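Local coordinates for ATP-citrate lyase beta-subunit (Chlorobium limicola, PDB 6HXJ), which probably takes part in the ATP- and coenzyme A-dependent cleavage of citrate to acetyl-CoA and oxaloacetate, as the subunit that carries an ATP-grasp domain, at residues K252-L263 with G283-Y291; C308-V318 with Y347-V355. All coordinates share one frame; numbering follows the deposited sequence.

Contact 1 (K252-L263 with G283-Y291); sequences KFVEVPGGEIAL and GTIANYAEY
The mixed sheet of the citrate-binding domain brings three strands together here: 287-291 runs between its antiparallel neighbour 252-255 and its parallel neighbour 261-263, and with the latter it forms a beta-alpha-beta unit through helix 268-280. On the antiparallel side, Lys-252 with Glu-290 and Val-254 with Tyr-288 are hydrogen-bonded pairs, Val-254 N reaching Tyr-288 O at 2.8 Å; Phe-253 with Ala-289 is a non-hydrogen-bonded pair. Lys-252 and Glu-290 lie side by side. NZ of Lys-252 stays 4.8 Å from OE2 of Glu-290, and the methylene CD of Lys-252 rests on OE2 of Glu-290, at 3.4 Å. OE1 of Glu-290 is held by Ser-250 and Ser-292, and this side chain lies about 6 Å from a bound citrate. Past the strand, CG2 of Val-256 meets CD1 of Ile-285 at 3.7 Å. Gly-259, at positive phi, passes close over the 285-286 backbone, where a CB would collide with Ile-285 O. Ile-261 N then bonds to Thr-284 O, and Ala-286 N bonds at 2.7 Å to Ile-261 O from well above its carbonyl plane. Helix 297-309 packs on Phe-253 and Ala-289, and helix 235-246 also reaches Phe-253. On the same face CB of Asn-287 touches CE1 of Phe-253 at 3.7 Å, and the Asn-287 CG sits between the backbone N and carbonyl carbon (chi1 67°), which turns the amide to the parallel strand. There OD1 takes a weak bond from Leu-263 N, while ND2 of Asn-287 gives a nearly straight one to Leu-263 O, 2.8 Å long and in both the amide and carbonyl planes.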
loop_
_atom_site.group_PDB
_atom_site.type_symbol
_atom_site.label_atom_id
_atom_site.label_comp_id
_atom_site.label_asym_id
_atom_site.label_seq_id
_atom_site.Cartn_x
_atom_site.Cartn_y
_atom_site.Cartn_z
ATOM N N LYS A 252 -2.039 39.297 38.133
ATOM C CA LYS A 252 -1.488 40.552 38.637
ATOM C C LYS A 252 -1.293 40.445 40.147
ATOM O O LYS A 252 -2.147 39.906 40.856
ATOM C CB LYS A 252 -2.422 41.740 38.282
ATOM C CG LYS A 252 -2.753 41.869 36.792
ATOM C CD LYS A 252 -3.033 43.302 36.401
ATOM C CE LYS A 252 -2.935 43.506 34.908
ATOM N NZ LYS A 252 -2.770 44.946 34.559
ATOM N N PHE A 253 -0.155 40.914 40.639
ATOM C CA PHE A 253 0.099 40.898 42.077
ATOM C C PHE A 253 0.823 42.170 42.496
ATOM O O PHE A 253 1.811 42.555 41.868
ATOM C CB PHE A 253 0.858 39.629 42.527
ATOM C CG PHE A 253 1.288 39.625 43.977
ATOM C CD1 PHE A 253 0.398 39.260 44.987
ATOM C CD2 PHE A 253 2.585 39.975 44.334
ATOM C CE1 PHE A 253 0.799 39.253 46.327
ATOM C CE2 PHE A 253 2.981 39.978 45.670
ATOM C CZ PHE A 253 2.086 39.613 46.658
ATOM N N VAL A 254 0.297 42.833 43.535
ATOM C CA VAL A 254 0.868 44.045 44.122
ATOM C C VAL A 254 0.917 43.853 45.643
ATOM O O VAL A 254 -0.096 43.517 46.259
ATOM C CB VAL A 254 0.119 45.349 43.734
ATOM C CG1 VAL A 254 0.869 46.573 44.250
ATOM C CG2 VAL A 254 -0.095 45.460 42.228
ATOM N N GLU A 255 2.085 44.072 46.236
ATOM C CA GLU A 255 2.258 43.931 47.675
ATOM C C GLU A 255 1.980 45.252 48.384
ATOM O O GLU A 255 2.538 46.292 48.012
ATOM C CB GLU A 255 3.671 43.408 48.001
ATOM C CG GLU A 255 3.769 42.675 49.338
ATOM C CD GLU A 255 5.087 41.986 49.663
ATOM O OE1 GLU A 255 5.725 41.432 48.735
ATOM O OE2 GLU A 255 5.453 41.955 50.860
ATOM N N VAL A 256 1.076 45.212 49.363
ATOM C CA VAL A 256 0.735 46.379 50.173
ATOM C C VAL A 256 1.509 46.234 51.496
ATOM O O VAL A 256 1.388 45.184 52.138
ATOM C CB VAL A 256 -0.794 46.546 50.373
ATOM C CG1 VAL A 256 -1.118 47.759 51.240
ATOM C CG2 VAL A 256 -1.493 46.669 49.022
ATOM N N PRO A 257 2.341 47.240 51.896
ATOM C CA PRO A 257 3.094 47.125 53.165
ATOM C C PRO A 257 2.207 46.874 54.397
ATOM O O PRO A 257 1.366 47.698 54.751
ATOM C CB PRO A 257 3.859 48.454 53.243
ATOM C CG PRO A 257 3.951 48.928 51.828
ATOM C CD PRO A 257 2.639 48.525 51.226
ATOM N N GLY A 258 2.380 45.701 54.993
ATOM C CA GLY A 258 1.584 45.245 56.124
ATOM C C GLY A 258 0.304 44.597 55.647
ATOM O O GLY A 258 0.317 43.841 54.667
ATOM N N GLY A 259 -0.791 44.891 56.335
ATOM C CA GLY A 259 -2.113 44.379 55.997
ATOM C C GLY A 259 -2.388 42.977 56.485
ATOM O O GLY A 259 -1.620 42.055 56.214
ATOM N N GLU A 260 -3.503 42.818 57.202
ATOM C CA GLU A 260 -3.948 41.547 57.772
ATOM C C GLU A 260 -4.829 40.738 56.806
ATOM O O GLU A 260 -4.949 39.523 56.974
ATOM C CB GLU A 260 -4.690 41.774 59.112
ATOM C CG GLU A 260 -4.159 42.901 59.999
ATOM C CD GLU A 260 -2.703 42.822 60.427
ATOM O OE1 GLU A 260 -1.916 43.705 60.010
ATOM O OE2 GLU A 260 -2.346 41.879 61.170
ATOM N N ILE A 261 -5.473 41.399 55.825
ATOM C CA ILE A 261 -6.378 40.693 54.916
ATOM C C ILE A 261 -5.781 40.541 53.496
ATOM O O ILE A 261 -5.621 41.520 52.760
ATOM C CB ILE A 261 -7.809 41.313 54.906
ATOM C CG1 ILE A 261 -8.388 41.432 56.323
ATOM C CG2 ILE A 261 -8.757 40.499 54.042
ATOM C CD1 ILE A 261 -8.535 42.842 56.810
ATOM N N ALA A 262 -5.535 39.287 53.099
ATOM C CA ALA A 262 -4.984 38.946 51.785
ATOM C C ALA A 262 -6.035 38.587 50.725
ATOM O O ALA A 262 -6.857 37.695 50.922
ATOM C CB ALA A 262 -3.947 37.834 51.923
ATOM N N LEU A 263 -5.993 39.288 49.607
ATOM C CA LEU A 263 -6.941 39.055 48.526
ATOM C C LEU A 263 -6.379 38.126 47.451
ATOM O O LEU A 263 -5.248 38.320 47.008
ATOM C CB LEU A 263 -7.386 40.395 47.876
ATOM C CG LEU A 263 -7.814 41.548 48.779
ATOM C CD1 LEU A 263 -7.917 42.837 47.981
ATOM C CD2 LEU A 263 -9.109 41.215 49.518
ATOM N N GLY A 283 -10.726 47.367 57.838
ATOM C CA GLY A 283 -9.599 46.479 57.581
ATOM C C GLY A 283 -8.429 47.065 56.813
ATOM O O GLY A 283 -8.461 48.222 56.370
ATOM N N THR A 284 -7.374 46.247 56.685
ATOM C CA THR A 284 -6.141 46.586 55.977
ATOM C C THR A 284 -5.863 45.507 54.939
ATOM O O THR A 284 -5.935 44.312 55.258
ATOM C CB THR A 284 -4.966 46.734 56.964
ATOM O OG1 THR A 284 -4.908 45.599 57.832
ATOM C CG2 THR A 284 -5.029 48.017 57.769
ATOM N N ILE A 285 -5.528 45.913 53.698
ATOM C CA ILE A 285 -5.246 44.921 52.643
ATOM C C ILE A 285 -3.769 44.519 52.678
ATOM O O ILE A 285 -2.883 45.370 52.805
ATOM C CB ILE A 285 -5.754 45.278 51.205
ATOM C CG1 ILE A 285 -5.113 46.561 50.622
ATOM C CG2 ILE A 285 -7.274 45.352 51.161
ATOM C CD1 ILE A 285 -5.221 46.706 49.107
ATOM N N ALA A 286 -3.524 43.204 52.641
ATOM C CA ALA A 286 -2.187 42.636 52.665
ATOM C C ALA A 286 -1.614 42.760 51.268
ATOM O O ALA A 286 -0.425 43.039 51.115
ATOM C CB ALA A 286 -2.249 41.180 53.090
ATOM N N ASN A 287 -2.481 42.598 50.240
ATOM C CA ASN A 287 -2.063 42.713 48.846
ATOM C C ASN A 287 -3.214 43.050 47.929
ATOM O O ASN A 287 -4.375 43.040 48.348
ATOM C CB ASN A 287 -1.442 41.377 48.376
ATOM C CG ASN A 287 -2.441 40.241 48.310
ATOM O OD1 ASN A 287 -2.789 39.638 49.330
ATOM N ND2 ASN A 287 -2.965 39.959 47.115
ATOM N N TYR A 288 -2.881 43.295 46.649
ATOM C CA TYR A 288 -3.836 43.394 45.549
ATOM C C TYR A 288 -3.476 42.239 44.579
ATOM O O TYR A 288 -2.331 42.155 44.125
ATOM C CB TYR A 288 -3.830 44.750 44.810
ATOM C CG TYR A 288 -4.817 44.741 43.651
ATOM C CD1 TYR A 288 -6.186 44.967 43.863
ATOM C CD2 TYR A 288 -4.402 44.428 42.354
ATOM C CE1 TYR A 288 -7.107 44.904 42.811
ATOM C CE2 TYR A 288 -5.323 44.333 41.302
ATOM C CZ TYR A 288 -6.672 44.582 41.536
ATOM O OH TYR A 288 -7.577 44.541 40.503
ATOM N N ALA A 289 -4.428 41.333 44.316
ATOM C CA ALA A 289 -4.202 40.212 43.418
ATOM C C ALA A 289 -5.407 40.026 42.541
ATOM O O ALA A 289 -6.537 39.920 43.024
ATOM C CB ALA A 289 -3.907 38.933 44.198
ATOM N N GLU A 290 -5.165 39.987 41.243
ATOM C CA GLU A 290 -6.187 39.774 40.235
ATOM C C GLU A 290 -5.744 38.601 39.353
ATOM O O GLU A 290 -4.563 38.458 39.060
ATOM C CB GLU A 290 -6.312 41.062 39.404
ATOM C CG GLU A 290 -7.169 40.973 38.156
ATOM C CD GLU A 290 -6.620 41.736 36.966
ATOM O OE1 GLU A 290 -6.498 41.120 35.883
ATOM O OE2 GLU A 290 -6.301 42.940 37.113
ATOM N N TYR A 291 -6.693 37.759 38.958
ATOM C CA TYR A 291 -6.543 36.671 37.976
ATOM C C TYR A 291 -7.818 36.598 37.079
ATOM O O TYR A 291 -8.940 36.565 37.589
ATOM C CB TYR A 291 -6.121 35.321 38.591
ATOM C CG TYR A 291 -7.198 34.595 39.373
ATOM C CD1 TYR A 291 -8.160 33.820 38.723
ATOM C CD2 TYR A 291 -7.233 34.646 40.766
ATOM C CE1 TYR A 291 -9.175 33.176 39.434
ATOM C CE2 TYR A 291 -8.232 33.990 41.489
ATOM C CZ TYR A 291 -9.207 33.263 40.817
ATOM O OH TYR A 291 -10.191 32.606 41.516
#

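Contact 2 (C308-V318 with Y347-V355)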
loop_
_atom_site.group_PDB
_atom_site.type_symbol
_atom_site.label_atom_id
_atom_site.label_comp_id
_atom_site.label_asym_id
_atom_site.label_seq_id
_atom_site.Cartn_x
_atom_site.Cartn_y
_atom_site.Cartn_z
ATOM N N CYS A 308 0.103 33.262 50.029
ATOM C CA CYS A 308 0.283 32.488 51.255
ATOM C C CYS A 308 1.626 32.809 51.933
ATOM O O CYS A 308 1.703 32.798 53.166
ATOM C CB CYS A 308 0.140 30.998 50.962
ATOM S SG CYS A 308 -1.449 30.514 50.205
ATOM N N ARG A 309 2.671 33.098 51.122
ATOM C CA ARG A 309 4.013 33.451 51.598
ATOM C C ARG A 309 4.034 34.816 52.337
ATOM O O ARG A 309 4.952 35.057 53.113
ATOM C CB ARG A 309 5.029 33.430 50.436
ATOM C CG ARG A 309 5.441 32.035 49.943
ATOM C CD ARG A 309 6.211 32.105 48.624
ATOM N NE ARG A 309 6.097 30.872 47.830
ATOM C CZ ARG A 309 6.316 30.785 46.515
ATOM N NH1 ARG A 309 6.670 31.860 45.819
ATOM N NH2 ARG A 309 6.174 29.624 45.887
ATOM N N LEU A 310 3.003 35.680 52.135
ATOM C CA LEU A 310 2.858 37.025 52.741
ATOM C C LEU A 310 2.902 37.066 54.293
ATOM O O LEU A 310 2.297 36.206 54.948
ATOM C CB LEU A 310 1.585 37.736 52.228
ATOM C CG LEU A 310 1.607 38.213 50.778
ATOM C CD1 LEU A 310 0.213 38.537 50.301
ATOM C CD2 LEU A 310 2.467 39.440 50.597
ATOM N N PRO A 311 3.628 38.076 54.862
ATOM C CA PRO A 311 3.749 38.162 56.322
ATOM C C PRO A 311 2.515 38.706 57.034
ATOM O O PRO A 311 1.834 39.621 56.535
ATOM C CB PRO A 311 4.956 39.082 56.522
ATOM C CG PRO A 311 4.957 39.973 55.339
ATOM C CD PRO A 311 4.408 39.150 54.200
ATOM N N ASN A 312 2.280 38.157 58.243
ATOM C CA ASN A 312 1.210 38.482 59.194
ATOM C C ASN A 312 -0.188 38.652 58.533
ATOM O O ASN A 312 -0.874 39.675 58.676
ATOM C CB ASN A 312 1.575 39.682 60.115
ATOM C CG ASN A 312 2.300 40.843 59.456
ATOM O OD1 ASN A 312 1.701 41.688 58.762
ATOM N ND2 ASN A 312 3.617 40.907 59.672
ATOM N N ILE A 313 -0.608 37.619 57.830
ATOM C CA ILE A 313 -1.933 37.642 57.223
ATOM C C ILE A 313 -2.890 36.787 58.067
ATOM O O ILE A 313 -2.560 35.660 58.441
ATOM C CB ILE A 313 -1.935 37.316 55.708
ATOM C CG1 ILE A 313 -1.446 35.890 55.395
ATOM C CG2 ILE A 313 -1.133 38.360 54.944
ATOM C CD1 ILE A 313 -1.841 35.382 54.030
ATOM N N LYS A 314 -4.058 37.333 58.397
ATOM C CA LYS A 314 -5.021 36.626 59.243
ATOM C C LYS A 314 -6.095 35.863 58.449
ATOM O O LYS A 314 -6.426 34.742 58.834
ATOM C CB LYS A 314 -5.650 37.571 60.294
ATOM C CG LYS A 314 -4.720 37.866 61.473
ATOM C CD LYS A 314 -4.789 39.322 61.954
ATOM C CE LYS A 314 -5.211 39.476 63.403
ATOM N NZ LYS A 314 -4.171 39.016 64.366
ATOM N N HIS A 315 -6.657 36.471 57.370
ATOM C CA HIS A 315 -7.705 35.878 56.515
ATOM C C HIS A 315 -7.239 35.873 55.078
ATOM O O HIS A 315 -6.433 36.720 54.696
ATOM C CB HIS A 315 -9.034 36.687 56.598
ATOM C CG HIS A 315 -9.469 36.986 57.995
ATOM N ND1 HIS A 315 -10.140 36.042 58.756
ATOM C CD2 HIS A 315 -9.228 38.078 58.760
ATOM C CE1 HIS A 315 -10.325 36.604 59.942
ATOM N NE2 HIS A 315 -9.795 37.828 59.993
ATOM N N ILE A 316 -7.782 34.952 54.267
ATOM C CA ILE A 316 -7.555 34.923 52.810
ATOM C C ILE A 316 -8.943 35.097 52.166
ATOM O O ILE A 316 -9.873 34.368 52.525
ATOM C CB ILE A 316 -6.827 33.649 52.241
ATOM C CG1 ILE A 316 -5.501 33.307 52.972
ATOM C CG2 ILE A 316 -6.590 33.758 50.702
ATOM C CD1 ILE A 316 -5.018 31.893 52.729
ATOM N N ILE A 317 -9.078 36.093 51.252
ATOM C CA ILE A 317 -10.325 36.336 50.546
ATOM C C ILE A 317 -10.194 35.807 49.133
ATOM O O ILE A 317 -9.560 36.430 48.277
ATOM C CB ILE A 317 -10.836 37.815 50.613
ATOM C CG1 ILE A 317 -10.916 38.376 52.059
ATOM C CG2 ILE A 317 -12.173 37.997 49.881
ATOM C CD1 ILE A 317 -11.745 37.616 53.086
ATOM N N VAL A 318 -10.778 34.621 48.914
ATOM C CA VAL A 318 -10.800 33.939 47.626
ATOM C C VAL A 318 -12.174 34.259 47.053
ATOM O O VAL A 318 -13.108 33.459 47.155
ATOM C CB VAL A 318 -10.513 32.407 47.756
ATOM C CG1 VAL A 318 -10.396 31.749 46.388
ATOM C CG2 VAL A 318 -9.249 32.147 48.567
ATOM N N TYR A 347 2.854 27.519 56.109
ATOM C CA TYR A 347 2.478 28.917 55.908
ATOM C C TYR A 347 1.057 29.289 56.355
ATOM O O TYR A 347 0.827 30.425 56.794
ATOM C CB TYR A 347 2.680 29.337 54.447
ATOM C CG TYR A 347 4.115 29.664 54.102
ATOM C CD1 TYR A 347 4.684 30.879 54.477
ATOM C CD2 TYR A 347 4.892 28.778 53.364
ATOM C CE1 TYR A 347 6.001 31.194 54.146
ATOM C CE2 TYR A 347 6.211 29.079 53.030
ATOM C CZ TYR A 347 6.763 30.288 53.425
ATOM O OH TYR A 347 8.066 30.580 53.088
ATOM N N LEU A 348 0.099 28.349 56.188
ATOM C CA LEU A 348 -1.313 28.590 56.494
ATOM C C LEU A 348 -1.761 28.070 57.882
ATOM O O LEU A 348 -2.859 27.518 58.022
ATOM C CB LEU A 348 -2.214 28.044 55.361
ATOM C CG LEU A 348 -1.914 28.518 53.932
ATOM C CD1 LEU A 348 -2.713 27.718 52.926
ATOM C CD2 LEU A 348 -2.096 30.026 53.768
ATOM N N GLU A 349 -0.930 28.321 58.915
ATOM C CA GLU A 349 -1.209 27.937 60.297
ATOM C C GLU A 349 -2.038 29.041 60.985
ATOM O O GLU A 349 -1.557 30.169 61.152
ATOM C CB GLU A 349 0.105 27.657 61.054
ATOM C CG GLU A 349 0.893 26.464 60.527
ATOM C CD GLU A 349 2.139 26.068 61.313
ATOM O OE1 GLU A 349 3.233 26.023 60.703
ATOM O OE2 GLU A 349 2.023 25.769 62.526
ATOM N N GLY A 350 -3.298 28.724 61.291
ATOM C CA GLY A 350 -4.213 29.639 61.961
ATOM C C GLY A 350 -5.047 30.512 61.053
ATOM O O GLY A 350 -6.115 30.983 61.460
ATOM N N VAL A 351 -4.583 30.732 59.809
ATOM C CA VAL A 351 -5.285 31.544 58.814
ATOM C C VAL A 351 -6.605 30.883 58.375
ATOM O O VAL A 351 -6.676 29.659 58.199
ATOM C CB VAL A 351 -4.396 31.933 57.607
ATOM C CG1 VAL A 351 -3.141 32.664 58.057
ATOM C CG2 VAL A 351 -4.032 30.706 56.811
ATOM N N LYS A 352 -7.659 31.693 58.329
ATOM C CA LYS A 352 -8.988 31.282 57.892
ATOM C C LYS A 352 -9.093 31.696 56.421
ATOM O O LYS A 352 -8.632 32.777 56.047
ATOM C CB LYS A 352 -10.086 31.958 58.749
ATOM C CG LYS A 352 -10.056 31.538 60.218
ATOM C CD LYS A 352 -10.956 32.388 61.102
ATOM C CE LYS A 352 -10.817 32.034 62.568
ATOM N NZ LYS A 352 -11.590 30.813 62.931
ATOM N N ILE A 353 -9.642 30.828 55.580
ATOM C CA ILE A 353 -9.826 31.096 54.153
ATOM C C ILE A 353 -11.324 31.333 53.937
ATOM O O ILE A 353 -12.145 30.588 54.477
ATOM C CB ILE A 353 -9.243 29.940 53.256
ATOM C CG1 ILE A 353 -7.714 29.774 53.488
ATOM C CG2 ILE A 353 -9.528 30.174 51.768
ATOM C CD1 ILE A 353 -7.074 28.495 53.004
ATOM N N TRP A 354 -11.673 32.396 53.170
ATOM C CA TRP A 354 -13.052 32.772 52.834
ATOM C C TRP A 354 -13.236 32.667 51.329
ATOM O O TRP A 354 -12.575 33.380 50.572
ATOM C CB TRP A 354 -13.379 34.189 53.343
ATOM C CG TRP A 354 -13.132 34.375 54.812
ATOM C CD1 TRP A 354 -11.971 34.770 55.413
ATOM C CD2 TRP A 354 -14.058 34.106 55.864
ATOM N NE1 TRP A 354 -12.127 34.795 56.776
ATOM C CE2 TRP A 354 -13.402 34.399 57.084
ATOM C CE3 TRP A 354 -15.403 33.687 55.895
ATOM C CZ2 TRP A 354 -14.038 34.269 58.326
ATOM C CZ3 TRP A 354 -16.032 33.557 57.124
ATOM C CH2 TRP A 354 -15.353 33.848 58.323
ATOM N N VAL A 355 -14.101 31.745 50.899
ATOM C CA VAL A 355 -14.364 31.478 49.494
ATOM C C VAL A 355 -15.790 31.880 49.121
ATOM O O VAL A 355 -16.745 31.507 49.810
ATOM C CB VAL A 355 -14.052 29.993 49.116
ATOM C CG1 VAL A 355 -14.229 29.741 47.621
ATOM C CG2 VAL A 355 -12.648 29.602 49.539
#
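The indole of Trp-354 has ND1 of His-315 at its edge and in its plane, 3.1 Å from NE1. The two side chains lie next to each other and point the same way, with the imidazole turned 49° from the five-membered ring. CD1 of Ile-317 comes obliquely to CD1 of Trp-354 at 3.7 Å, His-380 stacks on the indole, and Leu-394 and Ala-395 of helix 391-397 pack against it. An alanine in place of Trp-354 would probably open a gap beside Ile-317 and helix 391-397 and leave His-315 and His-380 without their aromatic neighbour. At the other end of the contact, CG of Arg-309 lies over one face of the Tyr-347 ring, 4.1 Å from CZ of Tyr-347 and offset toward the rim, so the arginine's aliphatic stem, not its guanidinium, covers the ring. On the sheet face opposite His-315 and Trp-354, Ile-316, Ile-353, Val-318 and Val-355 are all aliphatic. Ile-316 and Ile-353 run side by side, CD1 of the first being 3.5 Å from CG1 of the second; the CG1 branch of Ile-316, anti to the carbonyl carbon (chi1 -52°), also brings CD1 to CD2 of Leu-348. That same CD2 touches SG of Cys-308 at 3.7 Å, and Phe-339 of helix 328-344 packs on Cys-308 and Ile-316. Farther along, CG2 of Val-318 meets CG2 of Ile-353. The end of Lys-352 leads away from segment 308-318, and its NZ forms a salt bridge with Asp-378. Between the two faces, Ile-316 N bonds to Lys-352 O, Trp-354 N to Ile-316 O (2.7 Å) and Val-318 N to Trp-354 O. The strands, 17° from parallel, are neighbours in a beta-alpha-beta crossover through helix 328-344, the repeating connection of an alpha/beta sheet with helices on both faces.

How the contacts relate
Both contacts belong to one mixed sheet and meet where strands 261-266 and 315-318 are neighbours: Ala-262 O lies 2.8 Å from Ile-317 N, a probable hydrogen bond, and CB of Ala-286 packs on CG2 of Ile-313. Helix 297-309 serves both, lying on contact 1, while its C-terminal end at Cys-308 belongs to contact 2. Contact 1 includes the antiparallel strand that is outermost within this chain and is partly buried; it mixes backbone bonding and apolar packing with polar side chains. Contact 2 is more buried and wholly parallel; besides its backbone bonds, its side-chain contacts are mostly aliphatic and aromatic, with helices on either face and Tyr-347 and Arg-309 at its exposed end.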